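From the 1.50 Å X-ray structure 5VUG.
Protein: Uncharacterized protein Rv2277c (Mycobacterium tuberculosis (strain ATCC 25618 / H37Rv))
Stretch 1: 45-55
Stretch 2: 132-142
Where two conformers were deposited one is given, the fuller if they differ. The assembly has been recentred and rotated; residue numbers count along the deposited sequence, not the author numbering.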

# COMPACT_ATOMS: atom_id res chain seq x y z
N THR A 45 5.62 7.27 -27.45
CA THR A 45 6.46 6.20 -26.92
C THR A 45 7.61 5.96 -27.89
O THR A 45 7.37 5.77 -29.08
CB THR A 45 5.68 4.89 -26.74
OG1 THR A 45 4.33 5.16 -26.35
CG2 THR A 45 6.37 4.04 -25.68
N VAL A 46 8.85 5.94 -27.38
CA VAL A 46 10.04 5.97 -28.22
C VAL A 46 10.88 4.71 -27.99
O VAL A 46 11.14 4.33 -26.84
CB VAL A 46 10.87 7.24 -27.99
CG1 VAL A 46 11.95 7.37 -29.06
CG2 VAL A 46 9.96 8.48 -27.97
N GLN A 47 11.29 4.07 -29.09
CA GLN A 47 12.27 2.98 -29.10
C GLN A 47 13.30 3.30 -30.17
O GLN A 47 13.20 4.32 -30.86
CB GLN A 47 11.59 1.61 -29.27
CG GLN A 47 10.61 1.28 -28.13
CD GLN A 47 10.12 -0.15 -28.17
OE1 GLN A 47 10.92 -1.09 -28.16
NE2 GLN A 47 8.80 -0.33 -28.22
N VAL A 48 14.34 2.48 -30.31
CA VAL A 48 15.42 2.77 -31.24
C VAL A 48 15.64 1.59 -32.19
O VAL A 48 15.61 0.42 -31.79
CB VAL A 48 16.71 3.22 -30.52
CG1 VAL A 48 17.30 2.10 -29.63
CG2 VAL A 48 17.75 3.71 -31.53
N SER A 49 15.84 1.91 -33.47
CA SER A 49 16.12 0.91 -34.48
C SER A 49 17.49 0.27 -34.25
O SER A 49 18.33 0.77 -33.49
CB SER A 49 16.12 1.56 -35.86
OG SER A 49 17.26 2.40 -36.02
N SER A 50 17.74 -0.84 -34.95
CA SER A 50 19.05 -1.48 -34.87
C SER A 50 20.16 -0.54 -35.30
O SER A 50 21.30 -0.66 -34.81
CB SER A 50 19.09 -2.76 -35.71
OG SER A 50 19.08 -2.45 -37.09
N ASP A 51 19.88 0.39 -36.22
CA ASP A 51 20.88 1.34 -36.69
C ASP A 51 20.75 2.72 -36.03
O ASP A 51 21.17 3.73 -36.61
CB ASP A 51 20.95 1.41 -38.22
CG ASP A 51 19.62 1.69 -38.89
OD1 ASP A 51 18.57 1.68 -38.22
OD2 ASP A 51 19.63 1.91 -40.12
N GLY A 52 20.17 2.77 -34.83
CA GLY A 52 20.32 3.93 -33.98
C GLY A 52 19.41 5.10 -34.25
O GLY A 52 19.73 6.21 -33.83
N VAL A 53 18.28 4.89 -34.90
CA VAL A 53 17.33 5.97 -35.17
C VAL A 53 16.14 5.80 -34.24
O VAL A 53 15.45 4.77 -34.29
CB VAL A 53 16.89 5.99 -36.64
CG1 VAL A 53 15.89 7.14 -36.86
CG2 VAL A 53 18.09 6.12 -37.55
N PRO A 54 15.84 6.78 -33.38
CA PRO A 54 14.63 6.68 -32.55
C PRO A 54 13.39 6.68 -33.43
O PRO A 54 13.28 7.46 -34.38
CB PRO A 54 14.70 7.94 -31.67
CG PRO A 54 16.18 8.26 -31.62
CD PRO A 54 16.69 7.92 -33.00
N VAL A 55 12.46 5.77 -33.11
CA VAL A 55 11.17 5.63 -33.79
C VAL A 55 10.09 5.58 -32.71
O VAL A 55 10.36 5.39 -31.53
CB VAL A 55 11.10 4.38 -34.70
CG1 VAL A 55 12.17 4.44 -35.80
CG2 VAL A 55 11.24 3.09 -33.88
N GLN A 132 20.70 2.25 -22.89
CA GLN A 132 21.62 2.58 -23.97
C GLN A 132 21.47 1.56 -25.10
O GLN A 132 21.35 0.36 -24.84
CB GLN A 132 23.07 2.59 -23.45
CG GLN A 132 23.58 1.24 -22.91
CD GLN A 132 22.88 0.80 -21.64
OE1 GLN A 132 23.08 1.38 -20.58
NE2 GLN A 132 22.05 -0.23 -21.75
N PRO A 133 21.49 2.03 -26.36
CA PRO A 133 21.73 3.41 -26.81
C PRO A 133 20.51 4.31 -27.00
O PRO A 133 20.68 5.41 -27.55
CB PRO A 133 22.40 3.19 -28.17
CG PRO A 133 21.69 2.00 -28.70
CD PRO A 133 21.47 1.09 -27.50
N LEU A 134 19.33 3.87 -26.57
CA LEU A 134 18.11 4.66 -26.76
C LEU A 134 18.26 6.09 -26.22
O LEU A 134 17.92 7.06 -26.91
CB LEU A 134 16.91 3.97 -26.11
CG LEU A 134 15.59 4.75 -26.12
CD1 LEU A 134 15.14 4.98 -27.55
CD2 LEU A 134 14.49 4.02 -25.33
N VAL A 135 18.76 6.23 -24.99
CA VAL A 135 18.80 7.55 -24.36
C VAL A 135 19.71 8.50 -25.14
O VAL A 135 19.33 9.65 -25.43
CB VAL A 135 19.18 7.44 -22.87
CG1 VAL A 135 19.56 8.79 -22.29
CG2 VAL A 135 18.02 6.82 -22.06
N SER A 136 20.90 8.03 -25.51
CA SER A 136 21.81 8.86 -26.30
C SER A 136 21.21 9.20 -27.67
O SER A 136 21.32 10.34 -28.15
CB SER A 136 23.16 8.16 -26.47
OG SER A 136 24.04 8.95 -27.25
N ALA A 137 20.61 8.21 -28.33
CA ALA A 137 20.02 8.45 -29.64
C ALA A 137 18.91 9.49 -29.56
O ALA A 137 18.80 10.36 -30.43
CB ALA A 137 19.51 7.13 -30.24
N VAL A 138 18.10 9.43 -28.50
CA VAL A 138 17.04 10.42 -28.33
C VAL A 138 17.63 11.79 -28.07
O VAL A 138 17.19 12.79 -28.65
CB VAL A 138 16.05 9.98 -27.23
CG1 VAL A 138 15.11 11.16 -26.86
CG2 VAL A 138 15.22 8.78 -27.70
N ALA A 139 18.63 11.87 -27.18
CA ALA A 139 19.29 13.14 -26.90
C ALA A 139 19.83 13.77 -28.18
O ALA A 139 19.70 14.98 -28.38
CB ALA A 139 20.40 12.95 -25.87
N GLN A 140 20.44 12.97 -29.05
CA GLN A 140 21.02 13.51 -30.28
C GLN A 140 19.95 14.09 -31.20
O GLN A 140 20.15 15.17 -31.77
CB GLN A 140 21.85 12.44 -30.98
CG GLN A 140 23.14 12.13 -30.23
CD GLN A 140 23.88 10.96 -30.84
OE1 GLN A 140 24.23 10.98 -32.02
NE2 GLN A 140 24.11 9.93 -30.04
N VAL A 141 18.82 13.39 -31.35
CA VAL A 141 17.72 13.94 -32.15
C VAL A 141 17.21 15.24 -31.54
O VAL A 141 17.00 16.24 -32.24
CB VAL A 141 16.57 12.93 -32.31
CG1 VAL A 141 15.34 13.62 -32.93
CG2 VAL A 141 17.00 11.76 -33.17
N LEU A 142 16.98 15.25 -30.23
CA LEU A 142 16.45 16.45 -29.59
C LEU A 142 17.41 17.62 -29.74
O LEU A 142 16.97 18.77 -29.92
CB LEU A 142 16.14 16.18 -28.13
CG LEU A 142 14.96 15.23 -27.92
CD1 LEU A 142 14.78 14.95 -26.44
CD2 LEU A 142 13.67 15.79 -28.53

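Stretch 1 is a hairpin. The strand ending at Val48 passes through a type I turn from Ser49 to Gly52 and returns as the strand that begins at Pro54. The two arms are paired by backbone hydrogen bonds from Gln47 N to Val55 O (2.9 Å), from Val55 N to Gln47 O (2.8 Å) and from Ser49 N to Val53 O (3.0 Å). Gly52, with a phi of 82°, occupies a backbone region that glycine enters most easily. The side chain of Ser49 braces the turn: Val53 N donates to Ser49 OG (2.9 Å), which in turn donates to Asp51 OD1 (2.7 Å).

In stretch 2, a cis peptide bond leads into Pro133 at the N-cap, and the helix runs from Leu134 onward. Proline has no amide hydrogen to give, yet its carbonyl serves the first turn, with Ala137 N bonded to Pro133 O at 2.9 Å. The helix crosses strand 45-48 at 111°, the axes approaching to 8.4 Å. No hydrogen bond links the two stretches; packing of apolar groups joins them, burying 355 Å² in total.

Alternation along the strand sends Val46 and Val48 toward the helix and Gln47 away from it, leaving the polar side chain off the apolar surface. Val46 CG1 meets Val138 CG2 at 3.8 Å. Val48, in the p rotamer, places CG2 4.1 Å from Ala137 CB, while its CB lies 3.8 Å from Leu134 CD1. The CA-to-CB bond of Leu134 points sideways, but the side chain is long enough to bring its end to the strand: CD2 is 3.7 Å from Val46 O, and CD1 is 3.6 Å from Gln47 C. Leucine thus covers backbone as well as side chains. Leu134 N, at the start of the helix, is buried by this contact and finds no partner.

On the returning arm, Pro54 points toward the helix and fits a compact ring against its surface. Pro54 CG lies 3.8 Å from Ala137 CB and 3.6 Å from Ala137 O, a carbonyl already engaged by Val141 N at 3.2 Å within the helix. The ring also reaches the next turn, where Pro54 CD is 3.9 Å from Val141 CG2. Ala137 suits the middle of this contact because its single methyl permits close approach: besides meeting Val48 and Pro54, its CB sits 3.7 Å from Gly52 O. One turn further along, Gln140 takes no part, its NE2 instead bonding back to Ser136 OG at 3.0 Å.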